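Local coordinates for protein probable threonyl-tRNA synthetase 1 (Aeropyrum pernix, PDB 3A32) that probably attaches threonine to its cognate tRNA, activating the amino acid with ATP, as a zinc-binding homodimeric class II synthetase lacking an editing domain, at residues K203-M208 against V248-E253; A342-K347 against N400-A405; K411-R416 against L428-G433. One frame throughout, in Å; residues are numbered along the deposited sequence.

Interaction 1. Residues K203-M208 against V248-E253; sequences KVRLSM and VELEGE. With SO4 (sulfate ion), chain C.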
loop_
_atom_site.group_PDB
_atom_site.type_symbol
_atom_site.label_atom_id
_atom_site.label_comp_id
_atom_site.label_asym_id
_atom_site.label_seq_id
_atom_site.Cartn_x
_atom_site.Cartn_y
_atom_site.Cartn_z
ATOM N N LYS A 203 -3.079 -30.293 1.993
ATOM C CA LYS A 203 -1.981 -31.138 2.386
ATOM C C LYS A 203 -0.867 -30.267 3.009
ATOM O O LYS A 203 -0.570 -29.162 2.526
ATOM C CB LYS A 203 -1.484 -31.885 1.112
ATOM C CG LYS A 203 -0.326 -32.794 1.321
ATOM C CD LYS A 203 -0.272 -33.973 0.329
ATOM C CE LYS A 203 -0.017 -33.489 -1.084
ATOM N NZ LYS A 203 0.197 -34.596 -2.069
ATOM N N VAL A 204 -0.235 -30.765 4.063
ATOM C CA VAL A 204 0.910 -30.111 4.656
ATOM C C VAL A 204 2.135 -31.006 4.428
ATOM O O VAL A 204 2.139 -32.157 4.840
ATOM C CB VAL A 204 0.695 -29.822 6.181
ATOM C CG1 VAL A 204 2.023 -29.706 6.903
ATOM C CG2 VAL A 204 -0.130 -28.528 6.383
ATOM N N ARG A 205 3.171 -30.470 3.787
ATOM C CA ARG A 205 4.375 -31.239 3.496
ATOM C C ARG A 205 5.574 -30.716 4.289
ATOM O O ARG A 205 5.954 -29.556 4.155
ATOM C CB ARG A 205 4.684 -31.173 1.989
ATOM C CG ARG A 205 5.947 -31.917 1.531
ATOM C CD ARG A 205 6.172 -31.690 0.010
ATOM N NE ARG A 205 5.272 -32.557 -0.719
ATOM C CZ ARG A 205 4.457 -32.183 -1.699
ATOM N NH1 ARG A 205 4.443 -30.925 -2.148
ATOM N NH2 ARG A 205 3.659 -33.101 -2.246
ATOM N N LEU A 206 6.223 -31.591 5.045
ATOM C CA LEU A 206 7.432 -31.198 5.774
ATOM C C LEU A 206 8.664 -31.654 5.040
ATOM O O LEU A 206 8.708 -32.793 4.546
ATOM C CB LEU A 206 7.436 -31.784 7.182
ATOM C CG LEU A 206 6.170 -31.720 8.064
ATOM C CD1 LEU A 206 6.447 -32.252 9.503
ATOM C CD2 LEU A 206 5.505 -30.315 8.145
ATOM N N SER A 207 9.663 -30.774 4.931
ATOM C CA SER A 207 10.945 -31.171 4.344
ATOM C C SER A 207 12.091 -31.086 5.380
ATOM O O SER A 207 12.392 -30.023 5.920
ATOM C CB SER A 207 11.226 -30.366 3.084
ATOM O OG SER A 207 10.162 -30.506 2.148
ATOM N N MET A 208 12.706 -32.222 5.666
ATOM C CA MET A 208 13.589 -32.369 6.824
ATOM C C MET A 208 15.022 -32.657 6.391
ATOM O O MET A 208 15.262 -32.871 5.221
ATOM C CB MET A 208 13.086 -33.511 7.719
ATOM C CG MET A 208 11.613 -33.514 7.991
ATOM S SD MET A 208 11.088 -32.017 8.882
ATOM C CE MET A 208 10.008 -32.734 10.131
ATOM N N VAL A 248 2.725 -34.964 5.237
ATOM C CA VAL A 248 3.669 -35.735 4.446
ATOM C C VAL A 248 5.041 -35.265 4.913
ATOM O O VAL A 248 5.245 -34.070 4.999
ATOM C CB VAL A 248 3.531 -35.444 2.904
ATOM C CG1 VAL A 248 4.692 -36.051 2.160
ATOM C CG2 VAL A 248 2.244 -36.038 2.345
ATOM N N GLU A 249 5.966 -36.191 5.198
ATOM C CA GLU A 249 7.322 -35.863 5.637
ATOM C C GLU A 249 8.383 -36.417 4.682
ATOM O O GLU A 249 8.353 -37.616 4.339
ATOM C CB GLU A 249 7.560 -36.378 7.045
ATOM C CG GLU A 249 8.764 -35.741 7.663
ATOM C CD GLU A 249 9.045 -36.172 9.082
ATOM O OE1 GLU A 249 8.133 -36.156 9.939
ATOM O OE2 GLU A 249 10.219 -36.506 9.342
ATOM N N LEU A 250 9.292 -35.542 4.210
ATOM C CA LEU A 250 10.324 -35.953 3.283
ATOM C C LEU A 250 11.717 -35.779 3.871
ATOM O O LEU A 250 12.203 -34.649 4.068
ATOM C CB LEU A 250 10.228 -35.221 1.945
ATOM C CG LEU A 250 8.879 -35.132 1.189
ATOM C CD1 LEU A 250 9.007 -34.148 0.060
ATOM C CD2 LEU A 250 8.427 -36.501 0.658
ATOM N N GLU A 251 12.366 -36.909 4.122
ATOM C CA GLU A 251 13.699 -36.915 4.643
ATOM C C GLU A 251 14.660 -36.398 3.594
ATOM O O GLU A 251 14.561 -36.772 2.417
ATOM C CB GLU A 251 14.092 -38.318 5.142
ATOM C CG GLU A 251 15.593 -38.436 5.575
ATOM C CD GLU A 251 15.951 -39.818 6.187
ATOM O OE1 GLU A 251 15.168 -40.767 5.978
ATOM O OE2 GLU A 251 16.987 -39.936 6.878
ATOM N N GLY A 252 15.577 -35.525 4.021
ATOM C CA GLY A 252 16.630 -35.051 3.150
ATOM C C GLY A 252 16.233 -33.950 2.192
ATOM O O GLY A 252 17.044 -33.569 1.346
ATOM N N GLU A 253 15.014 -33.418 2.311
ATOM C CA GLU A 253 14.546 -32.384 1.362
ATOM C C GLU A 253 14.643 -30.964 1.866
ATOM O O GLU A 253 14.360 -30.026 1.118
ATOM C CB GLU A 253 13.119 -32.627 0.843
ATOM C CG GLU A 253 12.877 -33.999 0.144
ATOM C CD GLU A 253 13.616 -34.235 -1.183
ATOM O OE1 GLU A 253 14.242 -33.312 -1.756
ATOM O OE2 GLU A 253 13.569 -35.394 -1.660
HETATM S S SO4 C . 2.312 -37.250 -1.446
HETATM O O1 SO4 C . 1.062 -36.905 -0.763
HETATM O O2 SO4 C . 3.211 -37.922 -0.513
HETATM O O3 SO4 C . 1.960 -38.174 -2.523
HETATM O O4 SO4 C . 3.011 -36.061 -1.971
#
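Leu206 is tied to 248-253 at both ends of its backbone, its N donating to Val248 O (2.7 Å) and its O accepting from Leu250 N (2.8 Å). Val248 N to Val204 O and Met208 N to Leu250 O complete a parallel ladder. Polar side chains gather on the face carrying Arg205 and Val248. There a sulfate, probably from the crystallisation liquor, takes hydrogen bonds on O1 from Lys203 NZ (2.8 Å) and on O4 from Arg205 NH2 (3.0 Å), O4 lying in the guanidinium plane. Both cations also form salt bridges with Glu275. With CG anti to the backbone N (chi1 179°), the Lys203 chain passes Val248, CD lying 3.8 Å from Val248 CG2, and bends at chi3. An alanine in place of Lys203 would probably leave Glu275 and the sulfate more dependent on Arg205, and Val248 CG2 less covered. On the other face the Met208 side chain crosses that of Glu249 at about a right angle, its CG 3.6 Å from Glu249 CG, while Glu249 OE2 pairs with Arg233. Strand 246-250 ends the catalytic-domain sheet within this chain; helix 222-243 makes the beta-alpha-beta connection, and strand 260-268 flanks 202-207.

Interaction 2. Residues A342-K347 against N400-A405; sequences AVIAVK and NVFIGA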
loop_
_atom_site.group_PDB
_atom_site.type_symbol
_atom_site.label_atom_id
_atom_site.label_comp_id
_atom_site.label_asym_id
_atom_site.label_seq_id
_atom_site.Cartn_x
_atom_site.Cartn_y
_atom_site.Cartn_z
ATOM N N ALA A 342 -22.123 -4.334 -11.556
ATOM C CA ALA A 342 -22.436 -3.900 -12.916
ATOM C C ALA A 342 -23.930 -3.544 -12.916
ATOM O O ALA A 342 -24.762 -4.379 -12.510
ATOM C CB ALA A 342 -22.135 -4.977 -13.941
ATOM N N VAL A 343 -24.252 -2.321 -13.311
ATOM C CA VAL A 343 -25.624 -1.820 -13.340
ATOM C C VAL A 343 -26.050 -1.763 -14.806
ATOM O O VAL A 343 -25.471 -1.007 -15.605
ATOM C CB VAL A 343 -25.742 -0.400 -12.670
ATOM C CG1 VAL A 343 -27.161 0.129 -12.747
ATOM C CG2 VAL A 343 -25.265 -0.417 -11.161
ATOM N N ILE A 344 -27.019 -2.603 -15.160
ATOM C CA ILE A 344 -27.407 -2.878 -16.552
ATOM C C ILE A 344 -28.835 -2.368 -16.822
ATOM O O ILE A 344 -29.810 -2.886 -16.272
ATOM C CB ILE A 344 -27.245 -4.382 -16.895
ATOM C CG1 ILE A 344 -25.783 -4.804 -16.671
ATOM C CG2 ILE A 344 -27.585 -4.654 -18.385
ATOM C CD1 ILE A 344 -25.576 -6.166 -16.156
ATOM N N ALA A 345 -28.927 -1.328 -17.652
ATOM C CA ALA A 345 -30.184 -0.651 -17.896
ATOM C C ALA A 345 -30.827 -1.333 -19.115
ATOM O O ALA A 345 -30.302 -1.237 -20.221
ATOM C CB ALA A 345 -29.931 0.853 -18.155
ATOM N N VAL A 346 -31.937 -2.051 -18.926
ATOM C CA VAL A 346 -32.526 -2.767 -20.070
ATOM C C VAL A 346 -33.603 -1.891 -20.744
ATOM O O VAL A 346 -34.779 -1.878 -20.341
ATOM C CB VAL A 346 -33.065 -4.108 -19.683
ATOM C CG1 VAL A 346 -33.442 -4.908 -20.954
ATOM C CG2 VAL A 346 -32.040 -4.886 -18.754
ATOM N N LYS A 347 -33.175 -1.114 -21.730
ATOM C CA LYS A 347 -34.069 -0.130 -22.352
ATOM C C LYS A 347 -35.074 -0.804 -23.287
ATOM O O LYS A 347 -34.824 -1.896 -23.806
ATOM C CB LYS A 347 -33.270 0.959 -23.056
ATOM C CG LYS A 347 -33.007 2.119 -22.126
ATOM C CD LYS A 347 -31.660 2.755 -22.360
ATOM C CE LYS A 347 -31.270 3.651 -21.138
ATOM N NZ LYS A 347 -31.466 5.160 -21.324
ATOM N N ASN A 400 -24.255 -8.382 -10.753
ATOM C CA ASN A 400 -25.039 -7.728 -11.834
ATOM C C ASN A 400 -26.370 -7.213 -11.318
ATOM O O ASN A 400 -27.088 -7.966 -10.670
ATOM C CB ASN A 400 -25.289 -8.635 -13.090
ATOM C CG ASN A 400 -23.994 -9.085 -13.768
ATOM O OD1 ASN A 400 -22.935 -8.431 -13.646
ATOM N ND2 ASN A 400 -24.061 -10.240 -14.474
ATOM N N VAL A 401 -26.679 -5.943 -11.582
ATOM C CA VAL A 401 -27.977 -5.344 -11.171
ATOM C C VAL A 401 -28.728 -4.999 -12.448
ATOM O O VAL A 401 -28.267 -4.188 -13.237
ATOM C CB VAL A 401 -27.805 -4.089 -10.239
ATOM C CG1 VAL A 401 -29.168 -3.485 -9.831
ATOM C CG2 VAL A 401 -26.964 -4.457 -8.974
ATOM N N PHE A 402 -29.821 -5.695 -12.694
ATOM C CA PHE A 402 -30.582 -5.509 -13.929
ATOM C C PHE A 402 -31.725 -4.573 -13.680
ATOM O O PHE A 402 -32.551 -4.815 -12.786
ATOM C CB PHE A 402 -31.111 -6.840 -14.487
ATOM C CG PHE A 402 -30.014 -7.725 -15.065
ATOM C CD1 PHE A 402 -29.523 -7.503 -16.350
ATOM C CD2 PHE A 402 -29.468 -8.763 -14.306
ATOM C CE1 PHE A 402 -28.513 -8.303 -16.881
ATOM C CE2 PHE A 402 -28.454 -9.567 -14.824
ATOM C CZ PHE A 402 -27.975 -9.357 -16.118
ATOM N N ILE A 403 -31.744 -3.471 -14.419
ATOM C CA ILE A 403 -32.834 -2.535 -14.274
ATOM C C ILE A 403 -33.601 -2.370 -15.568
ATOM O O ILE A 403 -33.150 -1.693 -16.459
ATOM C CB ILE A 403 -32.424 -1.178 -13.753
ATOM C CG1 ILE A 403 -31.633 -1.343 -12.439
ATOM C CG2 ILE A 403 -33.754 -0.307 -13.535
ATOM C CD1 ILE A 403 -30.770 -0.237 -12.114
ATOM N N GLY A 404 -34.744 -3.060 -15.652
ATOM C CA GLY A 404 -35.673 -2.905 -16.771
ATOM C C GLY A 404 -37.041 -2.365 -16.327
ATOM O O GLY A 404 -37.233 -1.958 -15.178
ATOM N N ALA A 405 -37.970 -2.344 -17.269
ATOM C CA ALA A 405 -39.351 -1.879 -17.071
ATOM C C ALA A 405 -40.021 -2.585 -15.892
ATOM O O ALA A 405 -40.708 -1.968 -15.111
ATOM C CB ALA A 405 -40.150 -2.147 -18.365
HETATM O O HOH W 1 -36.884 -3.508 -19.787
#
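Ala342 to Val346 and Asn400 to Ile403 run parallel as neighbouring strands, their short axes 4.7 Å apart and turned by 20°, with four hydrogen bonds between them. Val401 N donates to Ala342 O at 2.6 Å, then Ile344 N to Val401 O, Ile403 N to Ile344 O, and Val346 N to Ile403 O; in the last, the amide sits well above the carbonyl plane. Ile344 and Phe402 lie side by side on one face of the sheet and point the same way. Ile344 CD1 comes within 3.7 Å of Phe402 CE1 and also reaches Asn400 CB, while Val346 CG2 approaches the ring more distantly at its edge. CG1 of Ile344 is anti to the carbonyl carbon (chi1 -59°), and from there the branch runs on to the methyl that bridges Phe402 and Asn400. Leu384 of helix 384-393 touches Ile344, Val346 and Phe402. On this same face Asn400 OD1 packs against the methyl of Ala342 and is buried with no polar partner in the model, while its ND2 makes a weak hydrogen bond to Glu392. These strands are the middle of the mixed sheet of the anticodon-binding domain, with 373-380 beyond 341-347 and 412-419 beyond 399-403. On the opposite face Val343 CG1 meets Ile403 CD1 at 3.7 Å, beneath helix 353-369, whose Ala360 touches Val343 and whose Leu359 and Ile363 touch Ile403. At the far end the strands part. Gly404 is the N-cap of helix 405-410, its N bonded to Glu407 OE1, and a water spans the widening gap, donating to Val346 O (2.7 Å) and accepting from Ala405 N (3.0 Å).

Interaction 3. Residues K411-R416 against L428-G433; sequences KVLDVR and LAIAYG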
loop_
_atom_site.group_PDB
_atom_site.type_symbol
_atom_site.label_atom_id
_atom_site.label_comp_id
_atom_site.label_asym_id
_atom_site.label_seq_id
_atom_site.Cartn_x
_atom_site.Cartn_y
_atom_site.Cartn_z
ATOM N N LYS A 411 -40.894 -2.462 -8.493
ATOM C CA LYS A 411 -40.082 -1.936 -7.366
ATOM C C LYS A 411 -39.280 -3.029 -6.703
ATOM O O LYS A 411 -39.158 -3.079 -5.480
ATOM C CB LYS A 411 -40.932 -1.163 -6.337
ATOM C CG LYS A 411 -41.561 0.128 -6.909
ATOM C CD LYS A 411 -40.699 1.401 -6.792
ATOM C CE LYS A 411 -41.268 2.527 -7.684
ATOM N NZ LYS A 411 -42.748 2.927 -7.396
ATOM N N VAL A 412 -38.726 -3.902 -7.527
ATOM C CA VAL A 412 -37.901 -5.012 -7.062
ATOM C C VAL A 412 -36.743 -5.118 -8.045
ATOM O O VAL A 412 -36.975 -5.244 -9.278
ATOM C CB VAL A 412 -38.704 -6.356 -7.024
ATOM C CG1 VAL A 412 -37.784 -7.545 -6.634
ATOM C CG2 VAL A 412 -39.867 -6.225 -6.036
ATOM N N LEU A 413 -35.503 -5.016 -7.541
ATOM C CA LEU A 413 -34.344 -5.139 -8.435
ATOM C C LEU A 413 -34.050 -6.607 -8.693
ATOM O O LEU A 413 -34.312 -7.420 -7.840
ATOM C CB LEU A 413 -33.118 -4.479 -7.822
ATOM C CG LEU A 413 -33.216 -2.970 -7.554
ATOM C CD1 LEU A 413 -32.053 -2.552 -6.679
ATOM C CD2 LEU A 413 -33.285 -2.137 -8.869
ATOM N N ASP A 414 -33.523 -6.925 -9.855
ATOM C CA ASP A 414 -33.048 -8.273 -10.190
ATOM C C ASP A 414 -31.513 -8.265 -10.047
ATOM O O ASP A 414 -30.791 -7.683 -10.884
ATOM C CB ASP A 414 -33.480 -8.638 -11.611
ATOM C CG ASP A 414 -32.866 -9.914 -12.122
ATOM O OD1 ASP A 414 -32.019 -10.522 -11.469
ATOM O OD2 ASP A 414 -33.244 -10.338 -13.236
ATOM N N VAL A 415 -31.035 -8.894 -8.968
ATOM C CA VAL A 415 -29.662 -8.755 -8.536
ATOM C C VAL A 415 -29.028 -10.136 -8.482
ATOM O O VAL A 415 -29.529 -11.021 -7.790
ATOM C CB VAL A 415 -29.570 -8.073 -7.145
ATOM C CG1 VAL A 415 -28.141 -8.021 -6.625
ATOM C CG2 VAL A 415 -30.128 -6.697 -7.196
ATOM N N ARG A 416 -27.924 -10.297 -9.209
ATOM C CA ARG A 416 -27.284 -11.578 -9.437
ATOM C C ARG A 416 -25.839 -11.550 -8.961
ATOM O O ARG A 416 -24.936 -10.997 -9.595
ATOM C CB ARG A 416 -27.385 -11.970 -10.921
ATOM C CG ARG A 416 -28.778 -11.649 -11.444
ATOM C CD ARG A 416 -29.133 -12.478 -12.598
ATOM N NE ARG A 416 -30.516 -12.271 -12.996
ATOM C CZ ARG A 416 -31.061 -12.844 -14.061
ATOM N NH1 ARG A 416 -30.338 -13.661 -14.834
ATOM N NH2 ARG A 416 -32.338 -12.629 -14.328
ATOM N N LEU A 428 -31.198 -12.662 -6.656
ATOM C CA LEU A 428 -31.852 -12.138 -5.448
ATOM C C LEU A 428 -32.880 -11.142 -5.898
ATOM O O LEU A 428 -32.725 -10.502 -6.924
ATOM C CB LEU A 428 -30.884 -11.408 -4.501
ATOM C CG LEU A 428 -29.522 -11.994 -4.162
ATOM C CD1 LEU A 428 -28.703 -10.923 -3.439
ATOM C CD2 LEU A 428 -29.623 -13.277 -3.326
ATOM N N ALA A 429 -33.924 -10.997 -5.110
ATOM C CA ALA A 429 -34.994 -10.028 -5.393
ATOM C C ALA A 429 -34.880 -8.941 -4.323
ATOM O O ALA A 429 -35.149 -9.186 -3.156
ATOM C CB ALA A 429 -36.330 -10.701 -5.316
ATOM N N ILE A 430 -34.417 -7.764 -4.724
ATOM C CA ILE A 430 -34.156 -6.672 -3.800
ATOM C C ILE A 430 -35.225 -5.573 -3.934
ATOM O O ILE A 430 -35.212 -4.796 -4.903
ATOM C CB ILE A 430 -32.708 -6.053 -3.983
ATOM C CG1 ILE A 430 -31.587 -7.083 -3.765
ATOM C CG2 ILE A 430 -32.513 -4.946 -2.999
ATOM C CD1 ILE A 430 -31.622 -7.827 -2.480
ATOM N N ALA A 431 -36.141 -5.505 -2.968
ATOM C CA ALA A 431 -37.222 -4.505 -3.007
ATOM C C ALA A 431 -36.625 -3.132 -2.705
ATOM O O ALA A 431 -35.621 -3.016 -1.994
ATOM C CB ALA A 431 -38.376 -4.853 -2.011
ATOM N N TYR A 432 -37.222 -2.091 -3.264
ATOM C CA TYR A 432 -36.798 -0.728 -2.947
ATOM C C TYR A 432 -38.013 0.184 -3.029
ATOM O O TYR A 432 -39.014 -0.173 -3.674
ATOM C CB TYR A 432 -35.681 -0.255 -3.919
ATOM C CG TYR A 432 -36.167 -0.038 -5.345
ATOM C CD1 TYR A 432 -36.494 1.230 -5.815
ATOM C CD2 TYR A 432 -36.337 -1.121 -6.210
ATOM C CE1 TYR A 432 -36.956 1.414 -7.141
ATOM C CE2 TYR A 432 -36.786 -0.964 -7.481
ATOM C CZ TYR A 432 -37.097 0.292 -7.948
ATOM O OH TYR A 432 -37.555 0.389 -9.227
ATOM N N GLY A 433 -37.909 1.363 -2.411
ATOM C CA GLY A 433 -38.930 2.411 -2.473
ATOM C C GLY A 433 -38.485 3.482 -3.450
ATOM O O GLY A 433 -39.254 3.914 -4.279
#
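Lys411 to Val415 and Leu428 to Tyr432 run antiparallel, the N-to-C directions of their short strand axes 149° apart, linked by five backbone hydrogen bonds. Leu413 with Ile430 and Val415 with Leu428 are hydrogen-bonded pairs; Leu413 N donates to Ile430 O at 2.7 Å and Leu428 N to Val415 O at 2.6 Å, each answered by a longer return bond. Asp414 and Ala429 form the non-hydrogen-bonded pair between them, Val412 and Ala431 the next one, beyond Leu413 and Ile430, and Tyr432 N reaches back to Lys411 O to close the ladder. Tyr432 covers the start of strand 412-419. Its CG stands between the backbone N and the carbonyl carbon (chi1 69°), and the ring reaches across to Lys411, where CE2 lies 3.3 Å from Lys411 C. Lys411 CB stands over one ring face, offset toward the rim, and CD continues to 3.8 Å from CE1. The Leu413 side chain crosses that of Tyr432 at about a right angle, CG being 3.9 Å from Tyr432 CD2. The Tyr432 hydroxyl is hydrogen-bonded to Glu407 O in helix 405-410, which ties the ring to the helix that Lys411 leaves with positive phi. Farther along the same face Val415 CG2 packs on Ile430 CG1 at 3.7 Å, under helix 435-457, where Leu442 touches Val415 and Asn441 touches Ile430. On the other face Val412 CG1 meets the methyl of Ala429, and Arg416 grips Asp414 side-on. NE bonds to Asp414 OD1 (2.8 Å), in the guanidinium plane, and NH2 to OD2 (2.7 Å), tilted from it; together they restrain the carboxylate's rotation. The strands are the arms of beta hairpin 412-419/424-431, whose second arm is an outermost strand of the anticodon-binding domain's mixed sheet within this chain.

Interactions 2 and 3 belong to one sheet, their centres about 11 Å apart: strands 399-403 and 412-419 are neighbours, joined where Phe402 N lies 2.9 Å from Asp414 O, a probable hydrogen bond, and by Phe402 packing on Arg416. Interaction 2 is the buried, largely apolar middle, parallel; interaction 3 is antiparallel and only partly buried, at the sheet's outer side, where a salt bridge and a tyrosine join the aliphatic packing. Interaction 1 stands alone in the catalytic domain, across the chain's centre, its own centre about 53 and 52 Å from those of interactions 2 and 3. It is parallel like interaction 2, but at a sheet edge like interaction 3, with charged side chains and a sulfate.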